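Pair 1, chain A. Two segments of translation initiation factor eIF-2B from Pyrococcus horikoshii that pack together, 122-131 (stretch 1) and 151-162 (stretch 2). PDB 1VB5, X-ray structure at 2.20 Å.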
# COMPACT_ATOMS: atom_id res chain seq x y z
N VAL A 122 -6.38 -5.65 18.48
CA VAL A 122 -5.45 -6.61 17.90
C VAL A 122 -4.20 -6.67 18.78
O VAL A 122 -3.63 -7.74 18.98
CB VAL A 122 -5.06 -6.22 16.46
CG1 VAL A 122 -3.95 -7.14 15.95
CG2 VAL A 122 -6.27 -6.31 15.55
N LEU A 123 -3.80 -5.52 19.29
CA LEU A 123 -2.62 -5.44 20.16
C LEU A 123 -2.82 -6.28 21.44
O LEU A 123 -1.91 -6.99 21.86
CB LEU A 123 -2.34 -3.97 20.53
CG LEU A 123 -1.24 -3.74 21.58
CD1 LEU A 123 0.06 -4.39 21.12
CD2 LEU A 123 -1.05 -2.25 21.81
N GLU A 124 -4.00 -6.20 22.05
CA GLU A 124 -4.25 -6.99 23.26
C GLU A 124 -4.34 -8.47 22.95
O GLU A 124 -4.02 -9.31 23.80
CB GLU A 124 -5.50 -6.50 23.98
CG GLU A 124 -5.29 -5.19 24.72
CD GLU A 124 -4.01 -5.17 25.55
OE1 GLU A 124 -3.82 -6.10 26.36
OE2 GLU A 124 -3.20 -4.23 25.39
N ILE A 125 -4.78 -8.81 21.74
CA ILE A 125 -4.86 -10.20 21.34
C ILE A 125 -3.43 -10.73 21.30
O ILE A 125 -3.12 -11.81 21.82
CB ILE A 125 -5.47 -10.38 19.92
CG1 ILE A 125 -6.97 -10.05 19.95
CG2 ILE A 125 -5.25 -11.80 19.42
CD1 ILE A 125 -7.66 -10.18 18.60
N ILE A 126 -2.55 -9.97 20.66
CA ILE A 126 -1.16 -10.36 20.53
C ILE A 126 -0.45 -10.47 21.88
O ILE A 126 0.28 -11.43 22.13
CB ILE A 126 -0.43 -9.36 19.59
CG1 ILE A 126 -0.86 -9.63 18.14
CG2 ILE A 126 1.07 -9.48 19.73
CD1 ILE A 126 -0.38 -8.58 17.13
N ARG A 127 -0.68 -9.50 22.76
CA ARG A 127 -0.07 -9.50 24.08
C ARG A 127 -0.54 -10.68 24.94
O ARG A 127 0.26 -11.28 25.66
CB ARG A 127 -0.36 -8.19 24.80
CG ARG A 127 0.50 -7.03 24.33
CD ARG A 127 0.11 -5.73 24.99
NE ARG A 127 1.14 -4.72 24.79
CZ ARG A 127 0.95 -3.41 24.95
NH1 ARG A 127 -0.23 -2.94 25.32
NH2 ARG A 127 1.96 -2.57 24.74
N THR A 128 -1.83 -10.98 24.86
CA THR A 128 -2.38 -12.09 25.64
C THR A 128 -1.79 -13.41 25.16
O THR A 128 -1.52 -14.30 25.96
CB THR A 128 -3.93 -12.15 25.52
OG1 THR A 128 -4.50 -10.96 26.07
CG2 THR A 128 -4.48 -13.37 26.27
N ALA A 129 -1.58 -13.53 23.85
CA ALA A 129 -1.01 -14.76 23.30
C ALA A 129 0.42 -14.93 23.79
O ALA A 129 0.83 -16.05 24.13
CB ALA A 129 -1.05 -14.71 21.76
N LYS A 130 1.17 -13.84 23.82
CA LYS A 130 2.55 -13.89 24.29
C LYS A 130 2.60 -14.22 25.78
O LYS A 130 3.46 -14.97 26.23
CB LYS A 130 3.25 -12.55 24.06
CG LYS A 130 4.69 -12.53 24.58
CD LYS A 130 5.07 -11.16 25.11
CE LYS A 130 4.12 -10.71 26.23
NZ LYS A 130 4.56 -9.44 26.88
N GLU A 131 1.66 -13.66 26.53
CA GLU A 131 1.60 -13.90 27.97
C GLU A 131 1.29 -15.36 28.26
O GLU A 131 1.56 -15.85 29.36
CB GLU A 131 0.55 -12.99 28.62
CG GLU A 131 0.87 -11.50 28.50
CD GLU A 131 -0.23 -10.60 29.05
OE1 GLU A 131 -0.55 -10.72 30.26
OE2 GLU A 131 -0.78 -9.78 28.28
N HIS A 151 3.31 3.18 15.90
CA HIS A 151 2.86 3.20 17.28
C HIS A 151 2.71 1.73 17.73
O HIS A 151 3.06 1.38 18.86
CB HIS A 151 1.53 3.94 17.40
CG HIS A 151 0.91 3.85 18.77
ND1 HIS A 151 1.61 4.14 19.92
CD2 HIS A 151 -0.33 3.49 19.16
CE1 HIS A 151 0.82 3.97 20.96
NE2 HIS A 151 -0.36 3.57 20.53
N LEU A 152 2.19 0.88 16.85
CA LEU A 152 2.02 -0.53 17.16
C LEU A 152 3.40 -1.15 17.43
O LEU A 152 3.56 -1.92 18.38
CB LEU A 152 1.38 -1.27 15.98
CG LEU A 152 0.64 -2.61 16.18
CD1 LEU A 152 0.85 -3.48 14.95
CD2 LEU A 152 1.13 -3.33 17.42
N ALA A 153 4.37 -0.81 16.60
CA ALA A 153 5.73 -1.32 16.75
C ALA A 153 6.34 -0.92 18.10
O ALA A 153 7.02 -1.73 18.73
CB ALA A 153 6.61 -0.81 15.59
N ARG A 154 6.11 0.31 18.53
CA ARG A 154 6.62 0.79 19.82
C ARG A 154 6.02 -0.05 20.95
O ARG A 154 6.71 -0.40 21.91
CB ARG A 154 6.24 2.26 20.06
CG ARG A 154 7.18 3.33 19.46
CD ARG A 154 7.23 3.27 17.95
NE ARG A 154 7.27 4.58 17.30
CZ ARG A 154 6.35 5.54 17.45
NH1 ARG A 154 5.30 5.35 18.25
NH2 ARG A 154 6.47 6.67 16.77
N GLU A 155 4.73 -0.37 20.83
CA GLU A 155 4.05 -1.15 21.85
C GLU A 155 4.50 -2.60 21.88
O GLU A 155 4.63 -3.18 22.96
CB GLU A 155 2.53 -1.09 21.63
CG GLU A 155 1.94 0.31 21.78
CD GLU A 155 2.04 0.85 23.20
OE1 GLU A 155 1.82 2.06 23.39
OE2 GLU A 155 2.32 0.06 24.13
N LEU A 156 4.74 -3.18 20.71
CA LEU A 156 5.19 -4.57 20.62
C LEU A 156 6.59 -4.68 21.19
O LEU A 156 6.96 -5.69 21.79
CB LEU A 156 5.17 -5.06 19.17
CG LEU A 156 3.79 -5.29 18.53
CD1 LEU A 156 3.96 -5.72 17.08
CD2 LEU A 156 3.05 -6.37 19.31
N GLU A 157 7.38 -3.63 20.99
CA GLU A 157 8.75 -3.60 21.49
C GLU A 157 8.68 -3.54 23.02
O GLU A 157 9.44 -4.23 23.71
CB GLU A 157 9.47 -2.38 20.94
CG GLU A 157 10.96 -2.34 21.23
CD GLU A 157 11.64 -1.19 20.50
OE1 GLU A 157 11.29 -0.02 20.78
OE2 GLU A 157 12.51 -1.46 19.63
N PHE A 158 7.77 -2.73 23.54
CA PHE A 158 7.60 -2.59 24.99
C PHE A 158 7.30 -3.97 25.59
O PHE A 158 7.81 -4.33 26.65
CB PHE A 158 6.43 -1.64 25.28
CG PHE A 158 6.16 -1.43 26.75
CD1 PHE A 158 6.85 -0.46 27.48
CD2 PHE A 158 5.19 -2.20 27.41
CE1 PHE A 158 6.58 -0.26 28.84
CE2 PHE A 158 4.92 -2.00 28.77
CZ PHE A 158 5.61 -1.03 29.48
N SER A 159 6.48 -4.75 24.89
CA SER A 159 6.08 -6.06 25.37
C SER A 159 7.07 -7.20 25.08
O SER A 159 6.85 -8.33 25.51
CB SER A 159 4.71 -6.41 24.80
OG SER A 159 3.74 -5.45 25.21
N GLY A 160 8.15 -6.90 24.35
CA GLY A 160 9.13 -7.94 24.04
C GLY A 160 8.68 -8.90 22.95
O GLY A 160 9.13 -10.05 22.89
N ILE A 161 7.80 -8.43 22.09
CA ILE A 161 7.29 -9.26 21.01
C ILE A 161 8.10 -9.01 19.73
O ILE A 161 8.38 -7.87 19.37
CB ILE A 161 5.80 -8.98 20.79
CG1 ILE A 161 5.03 -9.36 22.06
CG2 ILE A 161 5.27 -9.75 19.58
CD1 ILE A 161 3.62 -8.84 22.13
N GLU A 162 8.50 -10.09 19.07
CA GLU A 162 9.29 -9.98 17.85
C GLU A 162 8.43 -9.44 16.70
O GLU A 162 7.31 -9.90 16.48
CB GLU A 162 9.87 -11.34 17.47
CG GLU A 162 11.05 -11.26 16.52
CD GLU A 162 11.52 -12.62 16.04
OE1 GLU A 162 11.62 -13.55 16.88
OE2 GLU A 162 11.80 -12.76 14.83

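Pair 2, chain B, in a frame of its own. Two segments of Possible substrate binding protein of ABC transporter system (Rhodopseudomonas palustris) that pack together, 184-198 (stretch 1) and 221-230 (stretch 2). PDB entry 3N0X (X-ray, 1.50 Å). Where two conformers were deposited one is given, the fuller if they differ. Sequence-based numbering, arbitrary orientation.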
# COMPACT_ATOMS: atom_id res chain seq x y z
N ASP B 184 -3.24 -2.50 27.13
CA ASP B 184 -2.67 -3.51 28.00
C ASP B 184 -2.93 -4.87 27.38
O ASP B 184 -4.08 -5.30 27.30
CB ASP B 184 -3.32 -3.47 29.38
CG ASP B 184 -2.64 -4.41 30.39
OD1 ASP B 184 -2.20 -5.53 30.03
OD2 ASP B 184 -2.56 -4.03 31.58
N PHE B 185 -1.85 -5.52 26.98
CA PHE B 185 -1.92 -6.80 26.23
C PHE B 185 -1.60 -8.01 27.07
O PHE B 185 -1.40 -9.10 26.52
CB PHE B 185 -1.01 -6.74 25.00
CG PHE B 185 -1.46 -5.74 24.00
CD1 PHE B 185 -1.07 -4.40 24.12
CD2 PHE B 185 -2.35 -6.09 22.98
CE1 PHE B 185 -1.52 -3.45 23.23
CE2 PHE B 185 -2.79 -5.12 22.09
CZ PHE B 185 -2.38 -3.80 22.23
N THR B 186 -1.57 -7.85 28.40
CA THR B 186 -1.19 -8.94 29.28
C THR B 186 -2.08 -10.16 29.10
O THR B 186 -1.61 -11.29 28.88
CB THR B 186 -1.18 -8.47 30.78
OG1 THR B 186 -0.31 -7.34 30.89
CG2 THR B 186 -0.73 -9.61 31.69
N ALA B 187 -3.38 -9.95 29.17
CA ALA B 187 -4.33 -11.06 29.12
C ALA B 187 -4.36 -11.74 27.75
O ALA B 187 -4.27 -12.97 27.64
CB ALA B 187 -5.74 -10.58 29.51
N VAL B 188 -4.52 -10.93 26.71
CA VAL B 188 -4.56 -11.47 25.34
C VAL B 188 -3.21 -12.13 24.97
O VAL B 188 -3.19 -13.16 24.30
CB VAL B 188 -5.02 -10.44 24.29
CG1 VAL B 188 -4.01 -9.35 24.04
CG2 VAL B 188 -5.31 -11.14 22.92
N GLY B 189 -2.10 -11.54 25.43
CA GLY B 189 -0.76 -12.06 25.19
C GLY B 189 -0.64 -13.46 25.74
O GLY B 189 -0.16 -14.37 25.05
N GLN B 190 -1.09 -13.65 26.97
CA GLN B 190 -1.06 -14.97 27.59
C GLN B 190 -1.93 -15.99 26.84
O GLN B 190 -1.52 -17.14 26.67
CB GLN B 190 -1.37 -14.92 29.09
CG GLN B 190 -0.89 -16.19 29.78
CD GLN B 190 0.63 -16.38 29.74
OE1 GLN B 190 1.39 -15.46 30.04
NE2 GLN B 190 1.07 -17.57 29.33
N ARG B 191 -3.10 -15.56 26.36
CA ARG B 191 -3.95 -16.47 25.58
C ARG B 191 -3.23 -16.90 24.31
O ARG B 191 -3.28 -18.07 23.91
CB ARG B 191 -5.31 -15.84 25.24
CG ARG B 191 -6.17 -15.57 26.50
CD ARG B 191 -7.62 -15.37 26.12
NE ARG B 191 -7.87 -14.20 25.28
CZ ARG B 191 -8.06 -12.97 25.74
NH1 ARG B 191 -7.98 -12.74 27.05
NH2 ARG B 191 -8.30 -11.96 24.91
N LEU B 192 -2.58 -15.94 23.65
CA LEU B 192 -1.83 -16.25 22.43
C LEU B 192 -0.68 -17.19 22.72
O LEU B 192 -0.46 -18.17 22.00
CB LEU B 192 -1.33 -14.94 21.78
CG LEU B 192 -2.41 -14.03 21.20
CD1 LEU B 192 -1.84 -12.63 21.00
CD2 LEU B 192 -2.96 -14.57 19.87
N PHE B 193 0.06 -16.91 23.78
CA PHE B 193 1.18 -17.79 24.14
C PHE B 193 0.67 -19.18 24.49
O PHE B 193 1.24 -20.19 24.04
CB PHE B 193 1.95 -17.26 25.35
CG PHE B 193 2.62 -15.95 25.14
CD1 PHE B 193 2.87 -15.43 23.90
CD2 PHE B 193 3.05 -15.22 26.25
CE1 PHE B 193 3.50 -14.22 23.74
CE2 PHE B 193 3.69 -14.00 26.08
CZ PHE B 193 3.92 -13.51 24.83
N ASP B 194 -0.41 -19.25 25.28
CA ASP B 194 -0.97 -20.56 25.66
C ASP B 194 -1.49 -21.36 24.46
O ASP B 194 -1.36 -22.60 24.43
CB ASP B 194 -2.04 -20.43 26.73
CG ASP B 194 -1.47 -20.00 28.08
OD1 ASP B 194 -0.22 -20.02 28.28
OD2 ASP B 194 -2.28 -19.63 28.95
N ALA B 195 -2.01 -20.66 23.45
CA ALA B 195 -2.46 -21.28 22.22
C ALA B 195 -1.35 -21.88 21.33
O ALA B 195 -1.63 -22.67 20.43
CB ALA B 195 -3.28 -20.28 21.38
N LEU B 196 -0.12 -21.43 21.53
CA LEU B 196 0.99 -21.86 20.72
C LEU B 196 2.09 -22.67 21.43
O LEU B 196 2.82 -23.39 20.76
CB LEU B 196 1.63 -20.64 20.08
CG LEU B 196 0.84 -19.89 19.05
CD1 LEU B 196 1.67 -18.59 18.68
CD2 LEU B 196 0.51 -20.71 17.79
N LYS B 197 2.25 -22.47 22.73
CA LYS B 197 3.44 -22.94 23.41
C LYS B 197 3.72 -24.44 23.35
O LYS B 197 4.87 -24.85 23.49
CB LYS B 197 3.47 -22.49 24.87
CG LYS B 197 2.37 -23.11 25.74
CD LYS B 197 2.46 -22.52 27.10
CE LYS B 197 1.31 -22.99 27.96
NZ LYS B 197 1.41 -22.29 29.32
N ASP B 198 2.68 -25.25 23.16
CA ASP B 198 2.86 -26.70 23.13
C ASP B 198 2.91 -27.27 21.71
O ASP B 198 3.04 -28.48 21.56
CB ASP B 198 1.78 -27.39 23.95
CG ASP B 198 1.92 -27.14 25.44
OD1 ASP B 198 3.06 -26.97 25.95
OD2 ASP B 198 0.86 -27.11 26.13
N ASP B 221 7.92 -7.42 25.13
CA ASP B 221 8.29 -7.22 26.53
C ASP B 221 7.91 -8.43 27.39
O ASP B 221 8.50 -8.66 28.45
CB ASP B 221 7.62 -5.95 27.15
CG ASP B 221 8.17 -4.63 26.61
OD1 ASP B 221 9.33 -4.60 26.16
OD2 ASP B 221 7.42 -3.62 26.64
N MSE B 222 6.91 -9.21 26.96
CA MSE B 222 6.50 -10.43 27.67
C MSE B 222 7.36 -11.66 27.33
O MSE B 222 7.11 -12.72 27.85
CB MSE B 222 5.02 -10.75 27.41
CG MSE B 222 4.09 -9.65 27.92
SE MSE B 222 2.25 -9.83 27.22
CE MSE B 222 1.76 -11.27 28.14
N ASP B 223 8.34 -11.49 26.44
CA ASP B 223 9.34 -12.53 26.15
C ASP B 223 8.75 -13.78 25.53
O ASP B 223 8.82 -14.86 26.10
CB ASP B 223 10.09 -12.89 27.47
CG ASP B 223 11.37 -13.71 27.23
OD1 ASP B 223 11.76 -13.84 26.06
OD2 ASP B 223 11.98 -14.23 28.21
N PRO B 224 8.19 -13.63 24.31
CA PRO B 224 7.65 -14.79 23.61
C PRO B 224 8.68 -15.89 23.29
O PRO B 224 8.29 -17.06 23.18
CB PRO B 224 7.08 -14.20 22.31
CG PRO B 224 7.76 -12.91 22.15
CD PRO B 224 8.11 -12.40 23.53
N LYS B 225 9.95 -15.51 23.16
CA LYS B 225 10.99 -16.49 22.87
C LYS B 225 11.08 -17.57 23.93
O LYS B 225 11.48 -18.70 23.61
CB LYS B 225 12.35 -15.81 22.65
CG LYS B 225 13.48 -16.75 22.18
N ARG B 226 10.68 -17.28 25.17
CA ARG B 226 10.73 -18.31 26.20
C ARG B 226 9.77 -19.47 25.93
O ARG B 226 9.95 -20.59 26.44
CB ARG B 226 10.49 -17.71 27.58
CG ARG B 226 9.08 -17.33 27.80
CD ARG B 226 8.92 -16.45 29.03
NE ARG B 226 7.70 -15.66 28.92
CZ ARG B 226 6.57 -15.85 29.63
NH1 ARG B 226 6.46 -16.84 30.53
NH2 ARG B 226 5.53 -15.03 29.44
N TYR B 227 8.77 -19.23 25.08
CA TYR B 227 7.86 -20.28 24.62
C TYR B 227 8.18 -20.77 23.21
O TYR B 227 7.42 -21.54 22.64
CB TYR B 227 6.45 -19.75 24.58
CG TYR B 227 5.88 -19.40 25.91
CD1 TYR B 227 5.63 -20.38 26.84
CD2 TYR B 227 5.56 -18.10 26.22
CE1 TYR B 227 5.08 -20.08 28.06
CE2 TYR B 227 4.98 -17.80 27.44
CZ TYR B 227 4.76 -18.81 28.35
OH TYR B 227 4.20 -18.51 29.56
N GLY B 228 9.29 -20.30 22.65
CA GLY B 228 9.65 -20.57 21.29
C GLY B 228 8.68 -19.95 20.29
O GLY B 228 8.43 -20.51 19.23
N ILE B 229 8.16 -18.77 20.62
CA ILE B 229 7.25 -18.04 19.74
C ILE B 229 7.93 -16.81 19.16
O ILE B 229 8.62 -16.08 19.91
CB ILE B 229 5.98 -17.63 20.51
CG1 ILE B 229 5.24 -18.85 21.02
CG2 ILE B 229 5.04 -16.76 19.65
CD1 ILE B 229 4.15 -18.55 22.10
N GLU B 230 7.72 -16.58 17.87
CA GLU B 230 8.21 -15.41 17.13
C GLU B 230 7.06 -14.47 16.91
O GLU B 230 5.92 -14.92 16.77
CB GLU B 230 8.65 -15.82 15.70
CG GLU B 230 9.97 -16.50 15.57
CD GLU B 230 10.39 -16.57 14.11
OE1 GLU B 230 10.48 -15.49 13.46
OE2 GLU B 230 10.61 -17.70 13.61
O HOH W 1 7.07 -23.85 25.01

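Over 14 central residues the N, CA and C atoms of pair 2 superpose on those of pair 1 with an RMSD of 0.8 Å. In each pair a helix lies against a second segment that ends a helical or 3-10 turn at a glycine and leaves it in an extended conformation. The match is close through the turn, and closest at the glycine: the CA atoms of Gly A160 and Gly B228 fall 0.3 Å apart, and those of Ile A161 and Ile B229 0.4 Å apart. Both glycines have positive phi (76° and 65°), a region that by itself favours glycine. The same backbone bonds close both turns, Gly A160 N to Glu A157 O at 3.0 Å and Ile A161 N to Leu A156 O at 2.9 Å, against Gly B228 N to Lys B225 O at 2.9 Å and Ile B229 N to Pro B224 O at 3.1 Å. The approach to the turn differs: pair 1 arrives through the regular helix 151-158, whereas pair 2 uses a 3-10 segment, 224-227.

The isoleucine after the glycine is the most closely matched side chain. Its side-chain centres coincide within 0.2 Å, its rotamer is m,t in both, and its CA-to-CB bond points toward the first helix. Both isoleucines pack on the matched positions, Lys A130 and Leu B196, and Arg A127 and Phe B193, but the residues there differ. Ile A161 CG1 lies 3.5 Å from Lys A130 CD, so the aliphatic part of the lysine covers it, and its CD1 lies 4.2 Å from Arg A127 CG. Ile B229 CD1 reaches Leu B196 CB at 3.8 Å and Phe B193 CD1, also at 3.8 Å. The contact of Ile A161 CD1 with Ile A126 CG2, at 3.6 Å, has no equivalent, since Leu B192 makes no contact with the other stretch.

The sharpest contrast is at Arg A127 and Phe B193. Arg A127 meets the second segment with polar atoms: NE donates to Ser A159 OG at 2.7 Å, and NH2 forms a salt bridge with Glu A155 OE2 at 2.7 Å, both acceptors lying at the guanidinium edge. Phe B193 fills the matching position with an apolar ring, which contacts Pro B224 (CE1 to CB, 3.9 Å) and Tyr B227 (CD2 to CE2, 3.4 Å). The latter, matching Ser A159, forms an oblique aromatic pair with it, centroids 5.3 Å apart and planes at 43°. Thus a hydroxyl receiving an arginine hydrogen bond is replaced by ring-to-ring contact.

In pair 2 the hydrogen bond across the stretches comes from three residues, about one turn, earlier in the helix. Gln B190, matching Glu A124, donates from NE2 to Tyr B227 OH at 3.3 Å with an angle of 165°, while Glu A124 OE2 accepts from Arg A127 NH1 at 3.2 Å within its own helix.

At Leu A123 and Gly B189 the backbones diverge more (1.8 Å). Leu A123 packs CD2 on Glu A155 CB at 3.8 Å. Gly B189 leaves room for the selenomethionine Met B222, whose CE sits 4.0 Å from Gly B189 CA; an ideal CB on the glycine would lie 2.7 Å from Met B222 SE, a clash.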